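Local coordinates for alpha-l-arabinofuranosidase domain protein (Thermotoga maritima, PDB 4ATW) that probably hydrolyses terminal, non-reducing alpha-L-arabinofuranoside bonds to release arabinose, acting as a thermostable glycoside hydrolase, at residues K165-G170 with P203-I208; R189-Y194 with Q223-V228; V275-D280 with D317-A322. All coordinates share one frame; numbering follows the deposited sequence.

How the contacts relate
Contacts 1 and 3 belong to one eight-stranded parallel sheet, consistent with the (beta/alpha)8 barrel of this glycoside hydrolase family; contact 2 lies in the layer of helices outside it. Along the chain, contacts 1 and 2 interleave: strand 166-169, helix 184-196, strand 206-209, then helix 215-225. Contact 3 comes later, between strands 276-284 and 321-322. The centre of contact 1 is about 12 Å from that of contact 2 and about 13 Å from that of contact 3; the centres of contacts 2 and 3 are about 18 Å apart. Ile169 packs outward on Ala191 and Tyr194, while Ile208 meets Ala278 and Phe166 meets Leu321 on the inner side of the presumed barrel, so contact 1 touches both helix layer and interior.

Contact 1 (K165-G170 with P203-I208); sequences KFWGIG and PTIKAI
Four backbone hydrogen bonds carry the pairing, their donors coming in turn from Pro203-Ile208 and Lys165-Gly170: Lys206 N to Lys165 O, Trp167 N to Lys206 O, Ile208 N to Trp167 O and Ile169 N to Ile208 O. The second measures 2.8 Å from Trp167 N to Lys206 O and runs nearly along the C=O axis (174°). On the face bearing Trp167 and Ala207, Ile205 crosses the indole obliquely, its CG2 3.6 Å from both CD1 and NE1 of Trp167. Farther along, Ile169 extends CD1 to within 3.3 Å of Ala207 CB. The strands are adjacent and parallel, their short axes inclined at 30°, and helix 184-196 links them in a beta-alpha-beta crossover, consistent with the repeating unit of a (beta/alpha)8 barrel. On the face bearing Phe166, Lys206 and Ile208, a bend at chi2 of Ile208 (81°) turns CD1 toward the neighbouring strand, 3.4 Å from Trp167 O and 4.2 Å from Phe166 CB, near the plane of the Phe166 ring at its edge. Outside this shell, Val164 O accepts a hydrogen bond from Trp167 NE1 while Leu138 and Cys141 pack on the indole. Thr195 of the connecting helix touches both Ile169 and Ala207, and His19 meets the Phe166 ring edge-to-face.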
ATOM      1  N   LYS A 165     -11.194 -10.754   5.559  1.00 37.26           N
ATOM      2  CA  LYS A 165     -10.812 -10.298   6.907  1.00 37.61           C
ATOM      3  C   LYS A 165     -10.754  -8.792   7.159  1.00 37.81           C
ATOM      4  O   LYS A 165     -10.880  -8.350   8.298  1.00 38.55           O
ATOM      5  CB  LYS A 165      -9.453 -10.906   7.277  1.00 40.82           C
ATOM      6  CG  LYS A 165      -9.383 -12.402   7.079  1.00 45.79           C
ATOM      7  CD  LYS A 165      -8.028 -12.911   7.439  1.00 41.47           C
ATOM      8  CE  LYS A 165      -7.877 -14.393   7.124  1.00 46.50           C
ATOM      9  NZ  LYS A 165      -6.482 -14.911   7.455  1.00 40.99           N
ATOM     10  N   PHE A 166     -10.553  -8.009   6.110  1.00 32.08           N
ATOM     11  CA  PHE A 166     -10.441  -6.585   6.288  1.00 35.06           C
ATOM     12  C   PHE A 166     -11.601  -5.843   5.668  1.00 38.34           C
ATOM     13  O   PHE A 166     -11.888  -6.020   4.494  1.00 43.98           O
ATOM     14  CB  PHE A 166      -9.144  -6.079   5.654  1.00 40.69           C
ATOM     15  CG  PHE A 166      -7.888  -6.691   6.228  1.00 39.25           C
ATOM     16  CD1 PHE A 166      -7.464  -7.951   5.851  1.00 49.62           C
ATOM     17  CD2 PHE A 166      -7.115  -5.993   7.143  1.00 56.30           C
ATOM     18  CE1 PHE A 166      -6.292  -8.513   6.374  1.00 35.31           C
ATOM     19  CE2 PHE A 166      -5.945  -6.548   7.670  1.00 50.44           C
ATOM     20  CZ  PHE A 166      -5.540  -7.815   7.279  1.00 45.15           C
ATOM     21  N   TRP A 167     -12.263  -4.989   6.435  1.00 37.77           N
ATOM     22  CA  TRP A 167     -13.352  -4.220   5.841  1.00 40.85           C
ATOM     23  C   TRP A 167     -13.168  -2.735   6.028  1.00 40.84           C
ATOM     24  O   TRP A 167     -13.071  -2.267   7.149  1.00 38.05           O
ATOM     25  CB  TRP A 167     -14.705  -4.656   6.401  1.00 42.67           C
ATOM     26  CG  TRP A 167     -15.078  -6.060   5.983  1.00 32.14           C
ATOM     27  CD1 TRP A 167     -14.651  -7.214   6.553  1.00 32.77           C
ATOM     28  CD2 TRP A 167     -15.887  -6.436   4.864  1.00 14.78           C
ATOM     29  NE1 TRP A 167     -15.139  -8.287   5.864  1.00 30.10           N
ATOM     30  CE2 TRP A 167     -15.903  -7.834   4.820  1.00 27.81           C
ATOM     31  CE3 TRP A 167     -16.597  -5.720   3.895  1.00 26.87           C
ATOM     32  CZ2 TRP A 167     -16.605  -8.545   3.842  1.00 32.98           C
ATOM     33  CZ3 TRP A 167     -17.291  -6.417   2.927  1.00 32.69           C
ATOM     34  CH2 TRP A 167     -17.291  -7.821   2.907  1.00 36.04           C
ATOM     35  N   GLY A 168     -13.097  -2.019   4.906  1.00 45.75           N
ATOM     36  CA  GLY A 168     -12.916  -0.583   4.922  1.00 46.57           C
ATOM     37  C   GLY A 168     -14.280   0.008   5.105  1.00 43.77           C
ATOM     38  O   GLY A 168     -15.123  -0.138   4.236  1.00 42.70           O
ATOM     39  N   ILE A 169     -14.500   0.675   6.231  1.00 43.74           N
ATOM     40  CA  ILE A 169     -15.804   1.252   6.520  1.00 32.30           C
ATOM     41  C   ILE A 169     -16.020   2.671   6.015  1.00 36.36           C
ATOM     42  O   ILE A 169     -16.019   3.636   6.775  1.00 33.48           O
ATOM     43  CB  ILE A 169     -16.043   1.203   7.975  1.00 17.05           C
ATOM     44  CG1 ILE A 169     -15.989  -0.244   8.382  1.00 13.88           C
ATOM     45  CG2 ILE A 169     -17.369   1.834   8.320  1.00 15.24           C
ATOM     46  CD1 ILE A 169     -16.162  -0.479   9.888  1.00 34.46           C
ATOM     47  N   GLY A 170     -16.237   2.752   4.706  1.00 35.08           N
ATOM     48  CA  GLY A 170     -16.458   4.003   4.026  1.00 30.93           C
ATOM     49  C   GLY A 170     -15.146   4.420   3.417  1.00 31.43           C
ATOM     50  O   GLY A 170     -14.085   3.906   3.782  1.00 21.43           O
ATOM     51  N   PRO A 203     -17.614 -11.412  14.211  1.00 31.72           N
ATOM     52  CA  PRO A 203     -16.702 -10.864  15.213  1.00 31.94           C
ATOM     53  C   PRO A 203     -15.256 -10.838  14.811  1.00 32.07           C
ATOM     54  O   PRO A 203     -14.488  -9.999  15.281  1.00 52.11           O
ATOM     55  CB  PRO A 203     -16.933 -11.765  16.408  1.00 24.56           C
ATOM     56  CG  PRO A 203     -18.343 -12.104  16.281  1.00 25.92           C
ATOM     57  CD  PRO A 203     -18.462 -12.441  14.823  1.00 21.35           C
ATOM     58  N   THR A 204     -14.881 -11.743  13.923  1.00 35.31           N
ATOM     59  CA  THR A 204     -13.492 -11.834  13.479  1.00 37.33           C
ATOM     60  C   THR A 204     -12.964 -10.767  12.538  1.00 34.94           C
ATOM     61  O   THR A 204     -11.757 -10.628  12.422  1.00 38.12           O
ATOM     62  CB  THR A 204     -13.222 -13.148  12.806  1.00 38.30           C
ATOM     63  OG1 THR A 204     -13.806 -13.120  11.501  1.00 34.78           O
ATOM     64  CG2 THR A 204     -13.813 -14.297  13.638  1.00 39.10           C
ATOM     65  N   ILE A 205     -13.824 -10.025  11.856  1.00 29.70           N
ATOM     66  CA  ILE A 205     -13.311  -8.991  10.970  1.00 39.97           C
ATOM     67  C   ILE A 205     -12.614  -7.776  11.607  1.00 36.29           C
ATOM     68  O   ILE A 205     -12.829  -7.399  12.763  1.00 37.41           O
ATOM     69  CB  ILE A 205     -14.395  -8.461  10.041  1.00 42.96           C
ATOM     70  CG1 ILE A 205     -15.513  -7.784  10.828  1.00 44.87           C
ATOM     71  CG2 ILE A 205     -14.928  -9.600   9.225  1.00 49.97           C
ATOM     72  CD1 ILE A 205     -16.632  -7.236   9.944  1.00 17.56           C
ATOM     73  N   LYS A 206     -11.742  -7.186  10.815  1.00 32.30           N
ATOM     74  CA  LYS A 206     -11.027  -6.011  11.217  1.00 31.34           C
ATOM     75  C   LYS A 206     -11.687  -4.851  10.447  1.00 43.12           C
ATOM     76  O   LYS A 206     -11.937  -4.935   9.225  1.00 36.77           O
ATOM     77  CB  LYS A 206      -9.566  -6.133  10.806  1.00 29.82           C
ATOM     78  CG  LYS A 206      -8.835  -7.301  11.398  1.00 38.16           C
ATOM     79  CD  LYS A 206      -8.668  -7.129  12.880  1.00 41.71           C
ATOM     80  CE  LYS A 206      -7.435  -7.864  13.380  1.00 45.81           C
ATOM     81  NZ  LYS A 206      -7.152  -7.608  14.834  1.00 61.37           N
ATOM     82  N   ALA A 207     -11.971  -3.772  11.167  1.00 39.12           N
ATOM     83  CA  ALA A 207     -12.575  -2.588  10.579  1.00 34.81           C
ATOM     84  C   ALA A 207     -11.601  -1.382  10.454  1.00 32.96           C
ATOM     85  O   ALA A 207     -10.926  -1.017  11.404  1.00 37.94           O
ATOM     86  CB  ALA A 207     -13.763  -2.189  11.407  1.00 23.90           C
ATOM     87  N   ILE A 208     -11.544  -0.762   9.280  1.00 23.28           N
ATOM     88  CA  ILE A 208     -10.700   0.405   9.059  1.00 20.14           C
ATOM     89  C   ILE A 208     -11.647   1.600   8.824  1.00 35.10           C
ATOM     90  O   ILE A 208     -12.411   1.652   7.811  1.00 20.50           O
ATOM     91  CB  ILE A 208      -9.824   0.249   7.819  1.00 13.45           C
ATOM     92  CG1 ILE A 208      -8.943  -0.987   7.922  1.00 18.22           C
ATOM     93  CG2 ILE A 208      -8.979   1.431   7.655  1.00 20.09           C
ATOM     94  CD1 ILE A 208      -9.673  -2.328   7.559  1.00 32.49           C
TER

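Contact 2 (R189-Y194 with Q223-V228); sequences RAAKEY and QEAGDV
The backbones come closest at Lys192 and Ala225, whose CA atoms are 4.7 Å apart, and stand farther off at Arg189 and Glu224, with 6.2 Å between CA atoms. Helices 184-196 and 215-225 are successive outer helices of what is consistent with a (beta/alpha)8 barrel, the first following strand 166-169 and the second strand 206-209. Ala225 points its methyl at the first helix, and its CB lies 3.9 Å from Lys192 CA. Glu224, its CG anti to the backbone N (chi1 -161°), lays CG 3.8 Å from Arg189 CA, and the bend at chi2 then turns the carboxylate. That group does not pair with Lys192, since Glu224 OE2 remains 6.3 Å from Lys192 NZ. The lysine chain leaves with CG anti to the backbone N (chi1 -175°), runs extended past the Glu224 carbonyl and bends at chi4. Its NZ forms a salt bridge with Asp227, in the turn beyond the second helix, 3.1 Å from OD1 and OD2 alike. An alanine at Lys192 would probably weaken the hold on this turn, because the salt bridge and the methylenes beside Glu224 O would be lost. Lys192 NZ also makes a weak hydrogen bond to Glu224 O, 3.4 Å away.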
ATOM      1  N   ARG A 189     -20.560   8.876  14.027  1.00 24.96           N
ATOM      2  CA  ARG A 189     -21.607   8.057  14.613  1.00 32.80           C
ATOM      3  C   ARG A 189     -21.978   6.948  13.666  1.00 26.04           C
ATOM      4  O   ARG A 189     -22.370   5.892  14.103  1.00 31.87           O
ATOM      5  CB  ARG A 189     -22.819   8.905  15.037  1.00 15.92           C
ATOM      6  CG  ARG A 189     -23.835   9.157  13.959  1.00 58.80           C
ATOM      7  CD  ARG A 189     -25.054   9.971  14.451  1.00 66.87           C
ATOM      8  NE  ARG A 189     -25.780   9.341  15.567  1.00 80.16           N
ATOM      9  CZ  ARG A 189     -27.107   9.193  15.627  1.00 74.30           C
ATOM     10  NH1 ARG A 189     -27.872   9.624  14.626  1.00 57.49           N
ATOM     11  NH2 ARG A 189     -27.673   8.626  16.697  1.00 60.35           N
ATOM     12  N   ALA A 190     -21.804   7.153  12.369  1.00 22.12           N
ATOM     13  CA  ALA A 190     -22.132   6.100  11.409  1.00 28.66           C
ATOM     14  C   ALA A 190     -21.114   4.956  11.425  1.00 27.63           C
ATOM     15  O   ALA A 190     -21.489   3.780  11.365  1.00 28.19           O
ATOM     16  CB  ALA A 190     -22.248   6.678  10.006  1.00 24.43           C
ATOM     17  N   ALA A 191     -19.832   5.300  11.494  1.00 19.10           N
ATOM     18  CA  ALA A 191     -18.784   4.286  11.539  1.00 22.01           C
ATOM     19  C   ALA A 191     -19.043   3.340  12.664  1.00 22.49           C
ATOM     20  O   ALA A 191     -18.818   2.140  12.519  1.00 23.92           O
ATOM     21  CB  ALA A 191     -17.432   4.898  11.748  1.00  4.51           C
ATOM     22  N   LYS A 192     -19.489   3.879  13.796  1.00 16.35           N
ATOM     23  CA  LYS A 192     -19.791   3.026  14.915  1.00 20.58           C
ATOM     24  C   LYS A 192     -20.957   2.110  14.578  1.00 21.87           C
ATOM     25  O   LYS A 192     -20.872   0.943  14.850  1.00 28.94           O
ATOM     26  CB  LYS A 192     -20.123   3.814  16.162  1.00 20.36           C
ATOM     27  CG  LYS A 192     -20.312   2.919  17.370  1.00 20.60           C
ATOM     28  CD  LYS A 192     -20.795   3.747  18.547  1.00 44.71           C
ATOM     29  CE  LYS A 192     -20.885   2.979  19.863  1.00 50.52           C
ATOM     30  NZ  LYS A 192     -19.526   2.477  20.334  1.00 74.57           N
ATOM     31  N   GLU A 193     -22.037   2.615  13.979  1.00 31.09           N
ATOM     32  CA  GLU A 193     -23.180   1.766  13.621  1.00 31.33           C
ATOM     33  C   GLU A 193     -22.811   0.655  12.678  1.00 32.89           C
ATOM     34  O   GLU A 193     -23.224  -0.492  12.887  1.00 38.13           O
ATOM     35  CB  GLU A 193     -24.299   2.562  12.967  1.00 34.51           C
ATOM     36  CG  GLU A 193     -25.457   2.913  13.928  1.00 48.59           C
ATOM     37  CD  GLU A 193     -26.465   1.790  14.155  1.00 43.58           C
ATOM     38  OE1 GLU A 193     -27.048   1.280  13.173  1.00 27.51           O
ATOM     39  OE2 GLU A 193     -26.673   1.439  15.334  1.00 52.86           O
ATOM     40  N   TYR A 194     -22.054   0.962  11.628  1.00 25.24           N
ATOM     41  CA  TYR A 194     -21.671  -0.109  10.722  1.00 24.54           C
ATOM     42  C   TYR A 194     -20.747  -1.119  11.394  1.00 32.32           C
ATOM     43  O   TYR A 194     -20.893  -2.341  11.234  1.00 32.93           O
ATOM     44  CB  TYR A 194     -20.969   0.422   9.496  1.00 25.80           C
ATOM     45  CG  TYR A 194     -21.871   0.991   8.438  1.00 30.51           C
ATOM     46  CD1 TYR A 194     -22.293   2.320   8.518  1.00 28.67           C
ATOM     47  CD2 TYR A 194     -22.257   0.233   7.324  1.00 18.53           C
ATOM     48  CE1 TYR A 194     -23.056   2.888   7.512  1.00 14.23           C
ATOM     49  CE2 TYR A 194     -23.029   0.796   6.325  1.00 16.42           C
ATOM     50  CZ  TYR A 194     -23.416   2.137   6.423  1.00 17.96           C
ATOM     51  OH  TYR A 194     -24.108   2.781   5.433  1.00 19.61           O
ATOM     52  N   GLN A 223     -13.182   8.803  19.058  1.00 25.59           N
ATOM     53  CA  GLN A 223     -13.991   8.964  20.265  1.00 26.73           C
ATOM     54  C   GLN A 223     -15.308   8.228  20.223  1.00 20.07           C
ATOM     55  O   GLN A 223     -15.804   7.787  21.224  1.00 15.16           O
ATOM     56  CB  GLN A 223     -14.248  10.437  20.487  1.00 33.77           C
ATOM     57  CG  GLN A 223     -13.476  11.015  21.639  1.00 34.58           C
ATOM     58  CD  GLN A 223     -13.408  12.521  21.578  1.00 29.84           C
ATOM     59  OE1 GLN A 223     -14.345  13.192  21.125  1.00 41.26           O
ATOM     60  NE2 GLN A 223     -12.298  13.070  22.047  1.00 40.97           N
ATOM     61  N   GLU A 224     -15.861   8.096  19.033  1.00 27.07           N
ATOM     62  CA  GLU A 224     -17.137   7.440  18.839  1.00 27.01           C
ATOM     63  C   GLU A 224     -17.022   5.928  18.624  1.00 32.76           C
ATOM     64  O   GLU A 224     -17.695   5.142  19.271  1.00 32.78           O
ATOM     65  CB  GLU A 224     -17.848   8.091  17.649  1.00 28.31           C
ATOM     66  CG  GLU A 224     -19.315   7.842  17.623  1.00 39.98           C
ATOM     67  CD  GLU A 224     -20.035   8.450  18.835  1.00 54.15           C
ATOM     68  OE1 GLU A 224     -19.355   9.075  19.694  1.00 53.79           O
ATOM     69  OE2 GLU A 224     -21.289   8.313  18.934  1.00 63.54           O
ATOM     70  N   ALA A 225     -16.147   5.522  17.720  1.00 41.52           N
ATOM     71  CA  ALA A 225     -16.004   4.118  17.407  1.00 40.51           C
ATOM     72  C   ALA A 225     -14.733   3.483  17.927  1.00 37.90           C
ATOM     73  O   ALA A 225     -14.425   2.356  17.560  1.00 38.21           O
ATOM     74  CB  ALA A 225     -16.095   3.933  15.900  1.00 51.13           C
ATOM     75  N   GLY A 226     -14.009   4.198  18.781  1.00 37.37           N
ATOM     76  CA  GLY A 226     -12.764   3.695  19.342  1.00 26.68           C
ATOM     77  C   GLY A 226     -12.776   2.364  20.096  1.00 29.63           C
ATOM     78  O   GLY A 226     -11.711   1.790  20.385  1.00 30.33           O
ATOM     79  N   ASP A 227     -13.968   1.872  20.405  1.00 26.68           N
ATOM     80  CA  ASP A 227     -14.115   0.615  21.107  1.00 34.36           C
ATOM     81  C   ASP A 227     -14.493  -0.510  20.137  1.00 29.48           C
ATOM     82  O   ASP A 227     -14.657  -1.667  20.555  1.00 35.37           O
ATOM     83  CB  ASP A 227     -15.199   0.729  22.186  1.00 60.05           C
ATOM     84  CG  ASP A 227     -16.536   1.200  21.622  1.00 72.35           C
ATOM     85  OD1 ASP A 227     -16.538   1.873  20.563  1.00 77.15           O
ATOM     86  OD2 ASP A 227     -17.581   0.903  22.240  1.00 68.10           O
ATOM     87  N   VAL A 228     -14.639  -0.191  18.853  1.00 24.40           N
ATOM     88  CA  VAL A 228     -15.005  -1.222  17.906  1.00 28.84           C
ATOM     89  C   VAL A 228     -14.241  -1.257  16.617  1.00 31.17           C
ATOM     90  O   VAL A 228     -14.232  -2.278  15.948  1.00 39.30           O
ATOM     91  CB  VAL A 228     -16.497  -1.174  17.511  1.00 25.40           C
ATOM     92  CG1 VAL A 228     -17.388  -1.262  18.741  1.00 20.67           C
ATOM     93  CG2 VAL A 228     -16.761   0.063  16.709  1.00 21.89           C
TER

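Contact 3 (V275-D280 with D317-A322); sequences VKIALD and DIVPLA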
ATOM      1  N   VAL A 275      -6.002   0.181  18.765  1.00 28.18           N
ATOM      2  CA  VAL A 275      -6.369   0.709  17.461  1.00 18.26           C
ATOM      3  C   VAL A 275      -5.117   1.199  16.811  1.00 28.70           C
ATOM      4  O   VAL A 275      -4.313   1.868  17.464  1.00 27.54           O
ATOM      5  CB  VAL A 275      -7.305   1.863  17.573  1.00 29.23           C
ATOM      6  CG1 VAL A 275      -7.551   2.459  16.201  1.00 30.30           C
ATOM      7  CG2 VAL A 275      -8.579   1.403  18.185  1.00 38.80           C
ATOM      8  N   LYS A 276      -4.946   0.875  15.530  1.00 24.56           N
ATOM      9  CA  LYS A 276      -3.757   1.300  14.819  1.00 31.23           C
ATOM     10  C   LYS A 276      -4.006   2.046  13.548  1.00 27.61           C
ATOM     11  O   LYS A 276      -5.131   2.289  13.181  1.00 27.77           O
ATOM     12  CB  LYS A 276      -2.816   0.112  14.605  1.00 24.32           C
ATOM     13  CG  LYS A 276      -2.281  -0.293  15.949  1.00 39.50           C
ATOM     14  CD  LYS A 276      -1.360  -1.468  15.961  1.00 49.03           C
ATOM     15  CE  LYS A 276      -1.070  -1.857  17.433  1.00 53.85           C
ATOM     16  NZ  LYS A 276      -0.809  -0.669  18.324  1.00 26.69           N
ATOM     17  N   ILE A 277      -2.942   2.446  12.887  1.00 30.44           N
ATOM     18  CA  ILE A 277      -3.099   3.181  11.668  1.00 28.16           C
ATOM     19  C   ILE A 277      -3.026   2.284  10.455  1.00 34.62           C
ATOM     20  O   ILE A 277      -2.196   1.372  10.393  1.00 50.81           O
ATOM     21  CB  ILE A 277      -2.017   4.211  11.542  1.00 21.56           C
ATOM     22  CG1 ILE A 277      -2.104   5.172  12.713  1.00 24.12           C
ATOM     23  CG2 ILE A 277      -2.148   4.959  10.230  1.00 13.52           C
ATOM     24  CD1 ILE A 277      -1.012   6.263  12.691  1.00 36.01           C
ATOM     25  N   ALA A 278      -3.907   2.537   9.493  1.00 15.44           N
ATOM     26  CA  ALA A 278      -3.894   1.796   8.247  1.00 13.68           C
ATOM     27  C   ALA A 278      -3.600   2.809   7.137  1.00 14.08           C
ATOM     28  O   ALA A 278      -4.440   3.635   6.797  1.00 18.34           O
ATOM     29  CB  ALA A 278      -5.222   1.142   8.038  1.00 26.64           C
ATOM     30  N   LEU A 279      -2.398   2.789   6.593  1.00 19.43           N
ATOM     31  CA  LEU A 279      -2.046   3.737   5.536  1.00 20.87           C
ATOM     32  C   LEU A 279      -2.545   3.078   4.251  1.00 31.98           C
ATOM     33  O   LEU A 279      -1.722   2.620   3.433  1.00 29.77           O
ATOM     34  CB  LEU A 279      -0.528   3.875   5.480  1.00  9.63           C
ATOM     35  CG  LEU A 279       0.169   5.162   5.054  1.00 12.64           C
ATOM     36  CD1 LEU A 279       1.646   4.866   4.667  1.00  5.73           C
ATOM     37  CD2 LEU A 279      -0.579   5.785   3.893  1.00 23.88           C
ATOM     38  N   ASP A 280      -3.875   3.024   4.075  1.00 33.62           N
ATOM     39  CA  ASP A 280      -4.484   2.352   2.921  1.00 32.60           C
ATOM     40  C   ASP A 280      -4.528   3.096   1.607  1.00 29.44           C
ATOM     41  O   ASP A 280      -5.262   2.739   0.731  1.00 30.87           O
ATOM     42  CB  ASP A 280      -5.879   1.776   3.279  1.00 38.57           C
ATOM     43  CG  ASP A 280      -6.926   2.842   3.567  1.00 54.50           C
ATOM     44  OD1 ASP A 280      -6.554   4.034   3.531  1.00 64.81           O
ATOM     45  OD2 ASP A 280      -8.113   2.483   3.827  1.00 46.65           O
ATOM     46  N   ASP A 317       4.546  -1.474  13.759  1.00 38.76           N
ATOM     47  CA  ASP A 317       3.888  -1.717  15.039  1.00 36.98           C
ATOM     48  C   ASP A 317       2.723  -0.773  15.240  1.00 36.43           C
ATOM     49  O   ASP A 317       1.770  -1.121  15.926  1.00 38.57           O
ATOM     50  CB  ASP A 317       4.886  -1.677  16.227  1.00 40.65           C
ATOM     51  CG  ASP A 317       5.714  -0.414  16.273  1.00 47.97           C
ATOM     52  OD1 ASP A 317       6.165   0.042  15.207  1.00 65.03           O
ATOM     53  OD2 ASP A 317       5.937   0.116  17.377  1.00 34.77           O
ATOM     54  N   ILE A 318       2.775   0.403  14.627  1.00 29.57           N
ATOM     55  CA  ILE A 318       1.653   1.317  14.744  1.00 31.67           C
ATOM     56  C   ILE A 318       0.919   1.455  13.401  1.00 28.44           C
ATOM     57  O   ILE A 318      -0.240   1.858  13.352  1.00 26.18           O
ATOM     58  CB  ILE A 318       2.078   2.707  15.197  1.00 34.38           C
ATOM     59  CG1 ILE A 318       2.591   3.480  14.021  1.00 27.75           C
ATOM     60  CG2 ILE A 318       3.140   2.625  16.235  1.00 42.92           C
ATOM     61  CD1 ILE A 318       2.603   4.894  14.294  1.00 41.69           C
ATOM     62  N   VAL A 319       1.601   1.110  12.314  1.00 35.58           N
ATOM     63  CA  VAL A 319       1.004   1.178  10.987  1.00 30.34           C
ATOM     64  C   VAL A 319       1.192  -0.203  10.405  1.00 28.93           C
ATOM     65  O   VAL A 319       1.988  -0.401   9.513  1.00 34.66           O
ATOM     66  CB  VAL A 319       1.729   2.201  10.089  1.00 28.42           C
ATOM     67  CG1 VAL A 319       0.982   2.410   8.818  1.00 31.31           C
ATOM     68  CG2 VAL A 319       1.865   3.508  10.789  1.00 17.22           C
ATOM     69  N   PRO A 320       0.468  -1.188  10.917  1.00 23.46           N
ATOM     70  CA  PRO A 320       0.617  -2.540  10.395  1.00 30.65           C
ATOM     71  C   PRO A 320       0.058  -2.789   9.005  1.00 32.92           C
ATOM     72  O   PRO A 320       0.459  -3.735   8.316  1.00 27.85           O
ATOM     73  CB  PRO A 320      -0.078  -3.383  11.453  1.00 20.46           C
ATOM     74  CG  PRO A 320      -1.127  -2.490  11.953  1.00 24.97           C
ATOM     75  CD  PRO A 320      -0.392  -1.189  12.102  1.00 23.75           C
ATOM     76  N   LEU A 321      -0.859  -1.937   8.582  1.00 29.73           N
ATOM     77  CA  LEU A 321      -1.478  -2.127   7.282  1.00 32.06           C
ATOM     78  C   LEU A 321      -1.187  -0.946   6.336  1.00 32.82           C
ATOM     79  O   LEU A 321      -1.342   0.222   6.722  1.00 29.95           O
ATOM     80  CB  LEU A 321      -2.983  -2.296   7.488  1.00 35.96           C
ATOM     81  CG  LEU A 321      -3.783  -3.129   6.496  1.00 42.05           C
ATOM     82  CD1 LEU A 321      -5.242  -2.672   6.599  1.00 48.26           C
ATOM     83  CD2 LEU A 321      -3.247  -2.962   5.044  1.00 40.51           C
ATOM     84  N   ALA A 322      -0.770  -1.248   5.106  1.00 30.47           N
ATOM     85  CA  ALA A 322      -0.466  -0.197   4.135  1.00 34.05           C
ATOM     86  C   ALA A 322      -0.752  -0.632   2.711  1.00 31.17           C
ATOM     87  O   ALA A 322      -0.488  -1.765   2.338  1.00 34.94           O
ATOM     88  CB  ALA A 322       0.992   0.231   4.261  1.00 46.28           C
TER
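Val275-Asp280 and Asp317-Ala322 run parallel, but only two backbone hydrogen bonds tie them together. Ile277 N lies 2.8 Å from Ile318 O, and Leu279 N the same distance from Leu321 O; the first bond is the straighter at hydrogen, 163° against 139°. Between them Pro320, which has no N-H to give, places its CD beside the Ile277 carbonyl. Val319 and Pro320 both lie between the acceptors Ile318 and Leu321, whereas Ala278 alone separates the donors Ile277 and Leu279, so the second segment spends one more residue than regular parallel pairing. The Lys276 chain crosses this proline at about a right angle: its CB sits 3.7 Å from Pro320 CD, and its methylenes continue over the Asp317 carbonyl. On the face of Leu279 and Ala322, the branched residues interlock. Val319 is the bump, with its two methyls divided between neighbours: CG2 is 4.0 Å from Ile277 CB and CG1 3.9 Å from Leu279 CB, so the valine fills the hollow between the isoleucine and the leucine. Ile277 and Ile318 lie side by side, pointing the same way, and meet at their CD1 tips. Ala322 offers only a methyl beside Leu279 CB. On the opposite face the small Ala278 is the hollow, and Leu321 lies against it, its CD1 4.1 Å from Ala278 CB. These last two strands of the presumed (beta/alpha)8 barrel are connected through helix 299-313. Leu312 of that helix covers Val319 and Ala322, helix 250-265 covers Ile277 and Leu279, and Phe231 of strand 231-238 touches Ala278, Pro320 and Leu321.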